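Local coordinates for MtVAO615 (Myceliophthora thermophila, PDB 6F72), which probably acts as a flavoprotein oxidase, carrying bicovalently bound FAD that, once reduced, reacts rapidly with molecular oxygen, although no substrate has yet been identified, at residues F340-S343 against S348-A351; L307-S312 against W320-A325; G235-L240 against Y449-S454; G303-G308 against R365-F370; T350-M355 against F396-P401. All coordinates share one frame; numbering follows the deposited sequence.

Contact 1: F340-S343 against S348-A351; sequences FTYS and SLTA
The beta hairpin of strands 339-344 and 348-356 closes near its turn on Ser343 and Thr350, an antiparallel hydrogen-bonded pair. Ser343 N gives a short, nearly straight bond to Thr350 O (2.7 Å), and Thr350 N returns one to Ser343 O (3.1 Å). The next pair, Tyr342 with Ala351, is non-hydrogen-bonded; there Tyr342 CB rests against Ala351 CB at 3.5 Å. Because Tyr342 CG stands between the backbone N and the carbonyl carbon (chi1 59°), its ring leans obliquely across Leu349, with Tyr342 CD2 3.7 Å from Leu349 CD1. Phe340 brings CD1 to the same methyl, Ala351 CB, at 3.7 Å. Toward the turn, a water donates to Ser348 O (2.9 Å) and bonds to Ser343 OG. Phe326 of helix 316-335 meets the Tyr342 ring edge-to-face, so that helix covers the face bearing Tyr342 and Ala351. Such alternating pairs are the hallmark of an antiparallel hairpin, here within a seven-stranded sheet consistent with the substrate domain of berberine-bridge-enzyme-like VAO-family members.

Contact 2: L307-S312 against W320-A325; sequences LGFNDS and WEAVAA. With NAG (2-acetamido-2-deoxy-beta-D-glucopyranose), chain F.
Phe309 holds CG between its backbone N and carbonyl carbon (chi1 62°), which carries the ring off strand 302-310 toward helix 316-335, while Val323 has CG2 anti to its carbonyl carbon and turned to meet it. One corner of the ring makes the contact. Val323 CG2 lies at the ring edge, near its plane, 3.7 Å from Phe309 CE1 and 3.8 Å from Phe309 CZ. Ala322 CB approaches the same corner obliquely, 4.0 Å from Phe309 CE1. The touch is purely apolar and small, one aromatic edge set against two neighbouring residues of a single helical turn.

The following residue, Asn310, is a glycosylation site: its ND2 is bonded covalently to C1 of an N-acetylglucosamine at 1.4 Å. The other atom of the amide is held too, since Asn310 OD1 accepts from Ser312 N (3.1 Å) in an Asx turn, which should limit rotation of the amide that carries the sugar. The sugar itself is hydrogen-bonded to Thr380 O.

Around the ring, Leu349 of strand 348-356 touches both Phe309 and Val323, and Leu374 of helix 360-376 and Ile379 of a loop also pack on Phe309. Farther out, Trp320 packs on helix 426-439, so helix 316-335 lies between that helix and the sheet.

Contact 3: G235-L240 against Y449-S454; sequences GGHSIL and YCDSFS. With FAD (flavin-adenine dinucleotide), chain E.
His237 and Asp451 cross obliquely, ring and carboxylate planes 59° apart, where a flavin-pocket loop of the PCMH-type FAD-binding domain meets strand 448-452 of the antiparallel sheet. The closest touch is carbon to carbon, His237 CD2 to Asp451 CB at 3.6 Å. Asp451 OD1 sits in the plane of the imidazole at its edge, but at 3.8 Å from His237 NE2 it is not bonded to it. Its partner is instead Thr341 OG1 on the adjoining strand. Asp451 OD2 is buried and has no polar partner in the model; Ile239 CG2 lies 4.0 Å from it. One face of the His237 ring is turned to the flavin, although the modelled approach there is too close to interpret. The backbone grip is clearer: His237 N donates to O2 of FAD at 3.0 Å. A water donates to Ser238 O (2.8 Å) and, weakly, to Ser452 O, linking loop 235-240 to segment 449-454. Ser238 OG, also bonded to Gly219 O, accepts from Leu240 N at 3.1 Å, a capping bond just before helix 241-244.

Contact 4: G303-G308 against R365-F370; sequences GGTLLG and RLLRPF
Thr305 and Leu367 meet tip to tip in a buried helix-on-sheet contact, where helix 360-376 lies against strand 302-310. Thr305 CG2 fits into the fork of the leucine, 3.8 Å from both Leu367 CD1 and Leu367 CD2. The hydroxyl faces the same methyl, with Thr305 OG1 3.8 Å from Leu367 CD1, but its polar need is met within its own strand: Thr305 OG1 donates to Leu306 O at 2.8 Å. That bond comes from well above the carbonyl plane, about 60° out of it, rather than along a lone pair. With OG1 anti to the backbone N (chi1 -164°), the methyl is left to point into the apolar layer.

The alternation of an extended strand selects the residues involved. Thr305 and Leu307 direct their side chains to the helix, whereas Leu306 points to the other face of the antiparallel sheet. Leu307 crosses Phe370 at about a right angle, and Leu307 CD2 reaches only its first side-chain carbon, Phe370 CB, at 4.1 Å. The helix kinks close by, at Pro369 and Phe370, whose backbone N atoms lack a bond to the preceding turn. Beyond CB the Phe370 ring leads away from the strand and meets the rings of Phe340 and Phe333 edge-to-face.

Contact 5: T350-M355 against F396-P401; sequences TAYGTM and FTYLGP
Strand 348-356 passes the C-terminal part of helix 391-399 with Tyr352 and Tyr398 nearest, their CA atoms 6.9 Å apart. The two tyrosines carry the contact. Their rings meet at a slant, planes at 43° and centroids 5.4 Å apart, a pairing that is neither a stack nor edge-to-face. The closest atoms are Tyr352 CD1 and Tyr398 CD1, at 3.6 Å. Tyr398 CB lies over one face of the Tyr352 ring, and on the far part of that ring Tyr352 CE2 is 3.7 Å from Tyr398 O. The Tyr352 ring therefore covers both the start of the Tyr398 side chain and its backbone carbonyl. Each residue has CG anti to its own carbonyl carbon (chi1 -55° in Tyr352, -66° in Tyr398), which sends the two side chains into the gap between strand and helix. Leu399 adds a looser touch, its CD2 4.3 Å from Tyr352 CD2.

This is a partly exposed contact on the sheet face opposite the one bearing Ala351. Farther along the same strand, Thr354 OG1 is hydrogen-bonded to His394 NE2, and the His394 ring also meets that of Tyr398. Tyr398 reaches beyond strand 348-356 as well: its hydroxyl packs on the backbone of Gly304 and Thr305 in strand 302-310, and its side chain touches Arg386 of strand 382-388, so that helix 391-399 spans three adjacent strands.

All five contacts gather on one antiparallel sheet. Contact 1 pairs two of its strands through backbone bonds, whereas the other four set helices or a loop against it by side chains. Contacts 2 and 4 share strand 302-310 and are buried and largely apolar, on the face covered by helices 316-335 and 360-376; Phe340 of contact 1 packs against Leu307 and Leu367 there. Contacts 3 and 5 lie on the opposite, flavin-side face: the first is buried and sets polar side chains together without a direct bond, the second is aromatic and nearer the surface. Ser452 OG of contact 3 bonds to Phe340 O of contact 1, and contact 5 continues along the hairpin strand of contact 1.

Contact 1: F340-S343 against S348-A351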
# COMPACT_ATOMS: atom_id res chain seq x y z
N PHE A 340 13.61 12.65 -1.49
CA PHE A 340 13.92 12.05 -2.79
C PHE A 340 13.20 10.73 -2.92
O PHE A 340 13.28 9.87 -2.04
CB PHE A 340 15.42 11.83 -2.97
CG PHE A 340 16.14 13.00 -3.56
CD1 PHE A 340 15.82 13.47 -4.85
CD2 PHE A 340 17.15 13.65 -2.85
CE1 PHE A 340 16.49 14.56 -5.40
CE2 PHE A 340 17.83 14.73 -3.39
CZ PHE A 340 17.50 15.19 -4.67
N THR A 341 12.47 10.59 -4.03
CA THR A 341 12.00 9.30 -4.49
C THR A 341 12.86 8.93 -5.71
O THR A 341 13.07 9.75 -6.61
CB THR A 341 10.46 9.29 -4.71
OG1 THR A 341 10.00 7.95 -4.91
CG2 THR A 341 10.00 10.17 -5.90
N TYR A 342 13.42 7.72 -5.70
CA TYR A 342 14.40 7.36 -6.70
C TYR A 342 14.41 5.88 -7.11
O TYR A 342 13.93 5.02 -6.37
CB TYR A 342 15.81 7.82 -6.29
CG TYR A 342 16.32 7.26 -4.99
CD1 TYR A 342 15.95 7.84 -3.78
CD2 TYR A 342 17.20 6.17 -4.97
CE1 TYR A 342 16.41 7.35 -2.58
CE2 TYR A 342 17.68 5.68 -3.76
CZ TYR A 342 17.28 6.28 -2.57
OH TYR A 342 17.72 5.80 -1.37
N SER A 343 14.94 5.64 -8.30
CA SER A 343 15.12 4.31 -8.87
C SER A 343 16.60 3.94 -8.78
O SER A 343 17.47 4.71 -9.21
CB SER A 343 14.67 4.30 -10.32
OG SER A 343 14.73 2.99 -10.86
N SER A 348 22.60 2.89 -13.29
CA SER A 348 22.12 4.27 -13.16
C SER A 348 21.14 4.46 -12.00
O SER A 348 20.47 3.51 -11.59
CB SER A 348 21.53 4.80 -14.47
OG SER A 348 20.33 4.15 -14.79
N LEU A 349 21.11 5.69 -11.48
CA LEU A 349 20.16 6.13 -10.45
C LEU A 349 19.39 7.35 -10.96
O LEU A 349 19.98 8.33 -11.42
CB LEU A 349 20.87 6.45 -9.12
CG LEU A 349 19.99 6.76 -7.88
CD1 LEU A 349 20.56 6.12 -6.62
CD2 LEU A 349 19.75 8.25 -7.67
N THR A 350 18.07 7.28 -10.85
CA THR A 350 17.20 8.37 -11.29
C THR A 350 16.34 8.78 -10.12
O THR A 350 15.59 7.96 -9.59
CB THR A 350 16.32 7.95 -12.48
OG1 THR A 350 17.15 7.47 -13.54
CG2 THR A 350 15.49 9.14 -12.99
N ALA A 351 16.46 10.04 -9.72
CA ALA A 351 15.76 10.56 -8.56
C ALA A 351 14.87 11.71 -8.93
O ALA A 351 15.21 12.52 -9.79
CB ALA A 351 16.74 10.99 -7.50
O HOH W 1 17.61 3.04 -12.12

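Contact 2: L307-S312 against W320-A325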
# COMPACT_ATOMS: atom_id res chain seq x y z
N LEU A 307 17.09 14.31 -10.77
CA LEU A 307 18.51 14.17 -10.54
C LEU A 307 18.94 12.74 -10.87
O LEU A 307 18.60 11.80 -10.15
CB LEU A 307 18.88 14.56 -9.10
CG LEU A 307 20.27 14.26 -8.53
CD1 LEU A 307 21.40 14.90 -9.34
CD2 LEU A 307 20.34 14.70 -7.07
N GLY A 308 19.70 12.60 -11.95
CA GLY A 308 20.16 11.30 -12.43
C GLY A 308 21.64 11.24 -12.70
O GLY A 308 22.25 12.24 -13.07
N PHE A 309 22.23 10.06 -12.49
CA PHE A 309 23.63 9.79 -12.81
C PHE A 309 23.84 8.31 -13.11
O PHE A 309 23.08 7.46 -12.64
CB PHE A 309 24.57 10.27 -11.70
CG PHE A 309 24.37 9.59 -10.37
CD1 PHE A 309 25.02 8.39 -10.06
CD2 PHE A 309 23.55 10.17 -9.38
CE1 PHE A 309 24.85 7.76 -8.83
CE2 PHE A 309 23.38 9.56 -8.14
CZ PHE A 309 24.03 8.35 -7.87
N ASN A 310 24.89 8.00 -13.89
CA ASN A 310 25.18 6.63 -14.30
C ASN A 310 26.68 6.25 -14.28
O ASN A 310 27.51 7.01 -13.78
CB ASN A 310 24.52 6.32 -15.66
CG ASN A 310 25.00 7.24 -16.78
OD1 ASN A 310 26.18 7.29 -17.10
ND2 ASN A 310 24.05 7.95 -17.38
N ASP A 311 27.01 5.07 -14.82
CA ASP A 311 28.40 4.56 -14.80
C ASP A 311 29.17 4.66 -16.12
O ASP A 311 30.32 4.20 -16.20
CB ASP A 311 28.47 3.15 -14.18
CG ASP A 311 27.79 2.07 -15.02
OD1 ASP A 311 27.38 2.32 -16.18
OD2 ASP A 311 27.68 0.93 -14.52
N SER A 312 28.56 5.29 -17.13
CA SER A 312 29.10 5.38 -18.49
C SER A 312 30.39 6.19 -18.65
O SER A 312 31.02 6.14 -19.71
CB SER A 312 28.05 5.96 -19.45
OG SER A 312 26.88 5.16 -19.44
N TRP A 320 28.74 3.01 -7.57
CA TRP A 320 28.23 2.51 -6.29
C TRP A 320 28.72 3.30 -5.07
O TRP A 320 28.00 3.40 -4.07
CB TRP A 320 28.46 1.01 -6.12
CG TRP A 320 27.50 0.22 -6.93
CD1 TRP A 320 27.80 -0.56 -8.02
CD2 TRP A 320 26.07 0.14 -6.77
NE1 TRP A 320 26.66 -1.12 -8.53
CE2 TRP A 320 25.58 -0.71 -7.79
CE3 TRP A 320 25.16 0.71 -5.86
CZ2 TRP A 320 24.22 -1.02 -7.93
CZ3 TRP A 320 23.81 0.41 -5.99
CH2 TRP A 320 23.35 -0.45 -7.02
N GLU A 321 29.91 3.86 -5.18
CA GLU A 321 30.43 4.78 -4.17
C GLU A 321 29.64 6.09 -4.18
O GLU A 321 29.44 6.70 -3.12
CB GLU A 321 31.92 5.03 -4.38
CG GLU A 321 32.76 3.79 -4.12
CD GLU A 321 34.24 3.99 -4.38
OE1 GLU A 321 34.65 5.02 -4.96
OE2 GLU A 321 35.01 3.09 -3.99
N ALA A 322 29.19 6.50 -5.37
CA ALA A 322 28.43 7.74 -5.55
C ALA A 322 27.00 7.63 -5.00
O ALA A 322 26.43 8.62 -4.53
CB ALA A 322 28.42 8.14 -7.02
N VAL A 323 26.45 6.41 -5.06
CA VAL A 323 25.13 6.06 -4.49
C VAL A 323 25.23 6.02 -2.96
O VAL A 323 24.39 6.61 -2.26
CB VAL A 323 24.62 4.70 -5.07
CG1 VAL A 323 23.42 4.16 -4.30
CG2 VAL A 323 24.30 4.83 -6.56
N ALA A 324 26.24 5.32 -2.46
CA ALA A 324 26.64 5.38 -1.04
C ALA A 324 26.72 6.82 -0.50
O ALA A 324 26.19 7.11 0.57
CB ALA A 324 27.97 4.66 -0.83
N ALA A 325 27.36 7.71 -1.28
CA ALA A 325 27.55 9.12 -0.91
C ALA A 325 26.27 9.94 -1.01
O ALA A 325 26.01 10.78 -0.16
CB ALA A 325 28.64 9.74 -1.76
C1 NAG F . 24.32 8.85 -18.48
C2 NAG F . 23.21 8.79 -19.55
C3 NAG F . 23.47 9.78 -20.70
C4 NAG F . 23.83 11.18 -20.18
C5 NAG F . 25.02 11.05 -19.21
C6 NAG F . 25.54 12.40 -18.71
C7 NAG F . 22.18 6.52 -19.70
C8 NAG F . 22.29 5.19 -20.39
N2 NAG F . 23.10 7.43 -20.07
O3 NAG F . 22.33 9.84 -21.55
O4 NAG F . 24.11 12.05 -21.28
O5 NAG F . 24.66 10.20 -18.11
O6 NAG F . 24.65 12.95 -17.74
O7 NAG F . 21.32 6.73 -18.86

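Contact 3: G235-L240 against Y449-S454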
# COMPACT_ATOMS: atom_id res chain seq x y z
N GLY A 235 0.36 2.51 7.95
CA GLY A 235 1.48 3.44 8.01
C GLY A 235 1.30 4.53 6.99
O GLY A 235 0.65 5.55 7.28
N GLY A 236 1.85 4.31 5.79
CA GLY A 236 1.63 5.19 4.65
C GLY A 236 2.71 6.23 4.46
O GLY A 236 2.65 7.33 5.04
N HIS A 237 3.70 5.90 3.64
CA HIS A 237 4.72 6.90 3.30
C HIS A 237 4.32 7.74 2.09
O HIS A 237 3.41 7.39 1.33
CB HIS A 237 6.10 6.26 3.18
CG HIS A 237 6.39 5.68 1.83
ND1 HIS A 237 6.04 4.39 1.48
CD2 HIS A 237 7.02 6.21 0.75
CE1 HIS A 237 6.43 4.15 0.24
NE2 HIS A 237 7.04 5.24 -0.22
N SER A 238 5.03 8.85 1.92
CA SER A 238 4.67 9.90 0.98
C SER A 238 5.90 10.74 0.74
O SER A 238 6.78 10.82 1.61
CB SER A 238 3.58 10.79 1.61
OG SER A 238 3.27 11.93 0.82
N ILE A 239 5.96 11.38 -0.43
CA ILE A 239 7.02 12.36 -0.75
C ILE A 239 6.91 13.62 0.16
O ILE A 239 7.82 14.45 0.23
CB ILE A 239 7.05 12.71 -2.27
CG1 ILE A 239 5.71 13.32 -2.74
CG2 ILE A 239 7.43 11.47 -3.09
CD1 ILE A 239 5.75 14.03 -4.08
N LEU A 240 5.79 13.71 0.87
CA LEU A 240 5.49 14.81 1.76
C LEU A 240 5.78 14.46 3.23
O LEU A 240 5.56 15.29 4.12
CB LEU A 240 4.03 15.27 1.60
CG LEU A 240 3.62 16.18 0.44
CD1 LEU A 240 2.19 16.67 0.64
CD2 LEU A 240 4.56 17.37 0.21
N TYR A 449 12.65 0.91 -6.49
CA TYR A 449 12.41 2.24 -5.97
C TYR A 449 12.75 2.36 -4.49
O TYR A 449 12.55 1.42 -3.71
CB TYR A 449 10.97 2.67 -6.19
CG TYR A 449 10.63 2.86 -7.65
CD1 TYR A 449 11.05 4.02 -8.34
CD2 TYR A 449 9.88 1.90 -8.35
CE1 TYR A 449 10.73 4.21 -9.69
CE2 TYR A 449 9.55 2.08 -9.69
CZ TYR A 449 9.98 3.23 -10.35
OH TYR A 449 9.68 3.41 -11.69
N CYS A 450 13.29 3.52 -4.14
CA CYS A 450 13.42 3.92 -2.76
C CYS A 450 12.76 5.26 -2.53
O CYS A 450 12.75 6.14 -3.40
CB CYS A 450 14.88 4.05 -2.37
SG CYS A 450 15.78 2.52 -2.42
N ASP A 451 12.22 5.41 -1.33
CA ASP A 451 11.85 6.72 -0.86
C ASP A 451 12.69 7.10 0.34
O ASP A 451 13.16 6.23 1.07
CB ASP A 451 10.38 6.77 -0.50
CG ASP A 451 9.65 7.80 -1.30
OD1 ASP A 451 9.21 7.42 -2.42
OD2 ASP A 451 9.54 8.96 -0.82
N SER A 452 12.87 8.41 0.51
CA SER A 452 13.64 8.96 1.61
C SER A 452 12.81 9.98 2.38
O SER A 452 12.02 10.72 1.79
CB SER A 452 14.94 9.57 1.10
OG SER A 452 14.70 10.55 0.11
N PHE A 453 13.00 9.99 3.70
CA PHE A 453 12.14 10.74 4.62
C PHE A 453 12.80 10.93 5.98
O PHE A 453 13.62 10.11 6.40
CB PHE A 453 10.80 10.01 4.81
CG PHE A 453 10.95 8.62 5.35
CD1 PHE A 453 10.99 8.39 6.73
CD2 PHE A 453 11.08 7.54 4.50
CE1 PHE A 453 11.16 7.11 7.24
CE2 PHE A 453 11.24 6.25 5.00
CZ PHE A 453 11.28 6.04 6.37
N SER A 454 12.40 12.01 6.66
CA SER A 454 12.64 12.17 8.09
C SER A 454 11.29 12.43 8.76
O SER A 454 10.64 13.43 8.47
CB SER A 454 13.63 13.32 8.34
OG SER A 454 13.85 13.48 9.73
PA FAD E . -6.68 -2.94 -0.50
O1A FAD E . -5.98 -4.16 -1.04
O2A FAD E . -8.10 -2.73 -0.94
O5B FAD E . -6.60 -2.98 1.10
C5B FAD E . -5.41 -3.35 1.79
C4B FAD E . -5.72 -3.91 3.18
O4B FAD E . -6.46 -2.95 3.93
C3B FAD E . -6.55 -5.18 3.18
O3B FAD E . -6.08 -5.98 4.28
C2B FAD E . -7.97 -4.71 3.46
O2B FAD E . -8.73 -5.71 4.15
C1B FAD E . -7.74 -3.48 4.32
N9A FAD E . -8.74 -2.41 4.16
C8A FAD E . -8.80 -1.54 3.13
N7A FAD E . -9.82 -0.66 3.30
C5A FAD E . -10.42 -0.96 4.46
C6A FAD E . -11.56 -0.43 5.24
N6A FAD E . -12.26 0.63 4.76
N1A FAD E . -11.87 -1.03 6.41
C2A FAD E . -11.18 -2.08 6.89
N3A FAD E . -10.12 -2.62 6.23
C4A FAD E . -9.70 -2.11 5.04
N1 FAD E . 2.39 2.44 -0.04
C2 FAD E . 3.12 3.49 0.43
O2 FAD E . 3.28 3.61 1.67
N3 FAD E . 3.67 4.41 -0.39
C4 FAD E . 3.56 4.36 -1.73
O4 FAD E . 4.09 5.23 -2.46
C4X FAD E . 2.77 3.25 -2.32
N5 FAD E . 2.60 3.13 -3.65
C5X FAD E . 1.88 2.10 -4.19
C6 FAD E . 1.71 2.00 -5.59
C7 FAD E . 0.96 0.93 -6.12
C7M FAD E . 0.80 0.84 -7.63
C8 FAD E . 0.33 -0.09 -5.20
C8M FAD E . -0.58 -1.22 -5.66
C9 FAD E . 0.51 0.04 -3.83
C9A FAD E . 1.26 1.08 -3.28
N10 FAD E . 1.41 1.20 -1.88
C10 FAD E . 2.18 2.27 -1.37
C1' FAD E . 0.85 0.19 -0.99
C2' FAD E . -0.38 0.52 -0.20
O2' FAD E . 0.02 1.39 0.86
C3' FAD E . -0.86 -0.82 0.35
O3' FAD E . -0.94 -1.81 -0.69
C4' FAD E . -2.22 -0.67 1.03
O4' FAD E . -2.53 -1.87 1.74
C5' FAD E . -3.31 -0.29 0.03
O5' FAD E . -4.59 -0.26 0.66
P FAD E . -5.91 -0.20 -0.25
O1P FAD E . -5.74 0.87 -1.29
O2P FAD E . -7.07 -0.19 0.72
O3P FAD E . -5.86 -1.64 -0.98
O HOH W 2 9.12 12.12 2.58

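Contact 4: G303-G308 against R365-F370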
# COMPACT_ATOMS: atom_id res chain seq x y z
N GLY A 303 9.20 23.07 -4.88
CA GLY A 303 10.42 22.86 -5.65
C GLY A 303 10.59 21.40 -6.07
O GLY A 303 10.31 20.48 -5.30
N GLY A 304 11.07 21.20 -7.29
CA GLY A 304 11.22 19.85 -7.82
C GLY A 304 12.46 19.70 -8.66
O GLY A 304 13.03 20.69 -9.12
N THR A 305 12.90 18.46 -8.82
CA THR A 305 13.97 18.14 -9.75
C THR A 305 13.98 16.70 -10.20
O THR A 305 13.51 15.81 -9.48
CB THR A 305 15.38 18.50 -9.20
OG1 THR A 305 16.31 18.52 -10.28
CG2 THR A 305 15.85 17.50 -8.12
N LEU A 306 14.50 16.50 -11.40
CA LEU A 306 15.10 15.24 -11.79
C LEU A 306 16.57 15.35 -11.43
O LEU A 306 17.23 16.36 -11.73
CB LEU A 306 14.92 14.96 -13.29
CG LEU A 306 15.22 13.55 -13.82
CD1 LEU A 306 14.35 13.24 -15.03
CD2 LEU A 306 16.69 13.35 -14.19
N LEU A 307 17.09 14.31 -10.77
CA LEU A 307 18.51 14.17 -10.54
C LEU A 307 18.94 12.74 -10.87
O LEU A 307 18.60 11.80 -10.15
CB LEU A 307 18.88 14.56 -9.10
CG LEU A 307 20.27 14.26 -8.53
CD1 LEU A 307 21.40 14.90 -9.34
CD2 LEU A 307 20.34 14.70 -7.07
N GLY A 308 19.70 12.60 -11.95
CA GLY A 308 20.16 11.30 -12.43
C GLY A 308 21.64 11.24 -12.70
O GLY A 308 22.25 12.24 -13.07
N ARG A 365 20.41 25.64 -3.91
CA ARG A 365 21.16 25.51 -2.64
C ARG A 365 20.98 24.11 -2.03
O ARG A 365 21.94 23.51 -1.53
CB ARG A 365 20.80 26.61 -1.62
CG ARG A 365 21.18 28.03 -2.02
CD ARG A 365 20.89 29.06 -0.93
NE ARG A 365 19.65 28.76 -0.19
CZ ARG A 365 18.47 29.38 -0.35
NH1 ARG A 365 18.32 30.37 -1.23
NH2 ARG A 365 17.43 28.99 0.38
N LEU A 366 19.75 23.59 -2.12
CA LEU A 366 19.44 22.24 -1.63
C LEU A 366 20.14 21.13 -2.43
O LEU A 366 20.55 20.11 -1.87
CB LEU A 366 17.93 22.00 -1.60
CG LEU A 366 17.12 22.67 -0.49
CD1 LEU A 366 15.65 22.78 -0.88
CD2 LEU A 366 17.28 21.94 0.84
N LEU A 367 20.30 21.36 -3.73
CA LEU A 367 20.89 20.35 -4.61
C LEU A 367 22.42 20.39 -4.64
O LEU A 367 23.06 19.36 -4.93
CB LEU A 367 20.31 20.43 -6.02
CG LEU A 367 18.81 20.15 -6.22
CD1 LEU A 367 18.52 20.15 -7.71
CD2 LEU A 367 18.36 18.85 -5.55
N ARG A 368 22.99 21.55 -4.31
CA ARG A 368 24.44 21.81 -4.39
C ARG A 368 25.36 20.80 -3.68
O ARG A 368 26.42 20.48 -4.25
CB ARG A 368 24.77 23.26 -4.02
CG ARG A 368 26.07 23.80 -4.64
CD ARG A 368 26.00 23.88 -6.16
NE ARG A 368 27.21 23.31 -6.78
CZ ARG A 368 27.29 22.84 -8.03
NH1 ARG A 368 26.23 22.84 -8.84
NH2 ARG A 368 28.44 22.35 -8.47
N PRO A 369 24.99 20.28 -2.48
CA PRO A 369 25.87 19.24 -1.91
C PRO A 369 25.93 17.95 -2.74
O PRO A 369 27.03 17.40 -2.93
CB PRO A 369 25.24 18.95 -0.54
CG PRO A 369 24.40 20.14 -0.23
CD PRO A 369 23.89 20.61 -1.56
N PHE A 370 24.78 17.49 -3.23
CA PHE A 370 24.67 16.29 -4.06
C PHE A 370 25.43 16.45 -5.37
O PHE A 370 26.16 15.54 -5.78
CB PHE A 370 23.20 15.92 -4.34
CG PHE A 370 22.36 15.71 -3.10
CD1 PHE A 370 22.29 14.45 -2.49
CD2 PHE A 370 21.61 16.76 -2.56
CE1 PHE A 370 21.52 14.25 -1.36
CE2 PHE A 370 20.83 16.57 -1.42
CZ PHE A 370 20.78 15.31 -0.82

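Contact 5: T350-M355 against F396-P401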
# COMPACT_ATOMS: atom_id res chain seq x y z
N THR A 350 18.07 7.28 -10.85
CA THR A 350 17.20 8.37 -11.29
C THR A 350 16.34 8.78 -10.12
O THR A 350 15.59 7.96 -9.59
CB THR A 350 16.32 7.95 -12.48
OG1 THR A 350 17.15 7.47 -13.54
CG2 THR A 350 15.49 9.14 -12.99
N ALA A 351 16.46 10.04 -9.72
CA ALA A 351 15.76 10.56 -8.56
C ALA A 351 14.87 11.71 -8.93
O ALA A 351 15.21 12.52 -9.79
CB ALA A 351 16.74 10.99 -7.50
N TYR A 352 13.72 11.76 -8.26
CA TYR A 352 12.81 12.90 -8.31
C TYR A 352 12.76 13.56 -6.94
O TYR A 352 12.46 12.91 -5.94
CB TYR A 352 11.41 12.47 -8.71
CG TYR A 352 11.30 11.71 -10.02
CD1 TYR A 352 12.00 12.11 -11.17
CD2 TYR A 352 10.44 10.60 -10.12
CE1 TYR A 352 11.87 11.41 -12.37
CE2 TYR A 352 10.30 9.90 -11.32
CZ TYR A 352 11.02 10.31 -12.43
OH TYR A 352 10.87 9.62 -13.62
N GLY A 353 13.08 14.85 -6.93
CA GLY A 353 13.10 15.63 -5.69
C GLY A 353 11.82 16.38 -5.40
O GLY A 353 11.18 16.90 -6.31
N THR A 354 11.47 16.43 -4.11
CA THR A 354 10.29 17.15 -3.62
C THR A 354 10.74 18.12 -2.51
O THR A 354 11.21 17.70 -1.44
CB THR A 354 9.22 16.18 -3.11
OG1 THR A 354 8.79 15.35 -4.20
CG2 THR A 354 8.02 16.92 -2.52
N MET A 355 10.60 19.41 -2.78
CA MET A 355 11.15 20.45 -1.93
C MET A 355 10.08 21.52 -1.60
O MET A 355 10.10 22.62 -2.17
CB MET A 355 12.40 21.06 -2.59
CG MET A 355 13.57 20.09 -2.70
SD MET A 355 14.84 20.53 -3.89
CE MET A 355 14.09 19.95 -5.42
N PHE A 396 1.98 15.36 -10.20
CA PHE A 396 1.67 14.77 -11.50
C PHE A 396 2.66 15.08 -12.62
O PHE A 396 2.67 14.38 -13.64
CB PHE A 396 0.20 15.00 -11.90
CG PHE A 396 -0.78 14.16 -11.10
CD1 PHE A 396 -0.84 12.77 -11.27
CD2 PHE A 396 -1.62 14.75 -10.16
CE1 PHE A 396 -1.73 11.99 -10.52
CE2 PHE A 396 -2.51 13.98 -9.42
CZ PHE A 396 -2.57 12.60 -9.60
N THR A 397 3.52 16.09 -12.42
CA THR A 397 4.69 16.27 -13.27
C THR A 397 5.57 15.02 -13.18
O THR A 397 5.94 14.45 -14.21
CB THR A 397 5.53 17.51 -12.88
OG1 THR A 397 4.70 18.66 -12.82
CG2 THR A 397 6.65 17.76 -13.89
N TYR A 398 5.84 14.59 -11.95
CA TYR A 398 6.78 13.49 -11.68
C TYR A 398 6.17 12.09 -11.64
O TYR A 398 6.86 11.10 -11.97
CB TYR A 398 7.60 13.78 -10.42
CG TYR A 398 8.52 14.96 -10.62
CD1 TYR A 398 9.71 14.84 -11.36
CD2 TYR A 398 8.19 16.22 -10.10
CE1 TYR A 398 10.55 15.94 -11.56
CE2 TYR A 398 9.02 17.32 -10.30
CZ TYR A 398 10.19 17.17 -11.03
OH TYR A 398 11.00 18.25 -11.22
N LEU A 399 4.89 11.99 -11.28
CA LEU A 399 4.27 10.69 -10.99
C LEU A 399 2.93 10.52 -11.73
O LEU A 399 2.08 9.70 -11.35
CB LEU A 399 4.16 10.46 -9.47
CG LEU A 399 5.38 10.75 -8.56
CD1 LEU A 399 4.99 10.88 -7.10
CD2 LEU A 399 6.51 9.74 -8.69
N GLY A 400 2.77 11.30 -12.80
CA GLY A 400 1.57 11.26 -13.62
C GLY A 400 1.62 10.17 -14.68
O GLY A 400 2.37 9.19 -14.51
N PRO A 401 0.83 10.30 -15.76
CA PRO A 401 -0.05 11.47 -16.00
C PRO A 401 -1.29 11.51 -15.11
O PRO A 401 -1.73 10.46 -14.61
CB PRO A 401 -0.48 11.28 -17.46
CG PRO A 401 -0.42 9.80 -17.67
CD PRO A 401 0.74 9.30 -16.84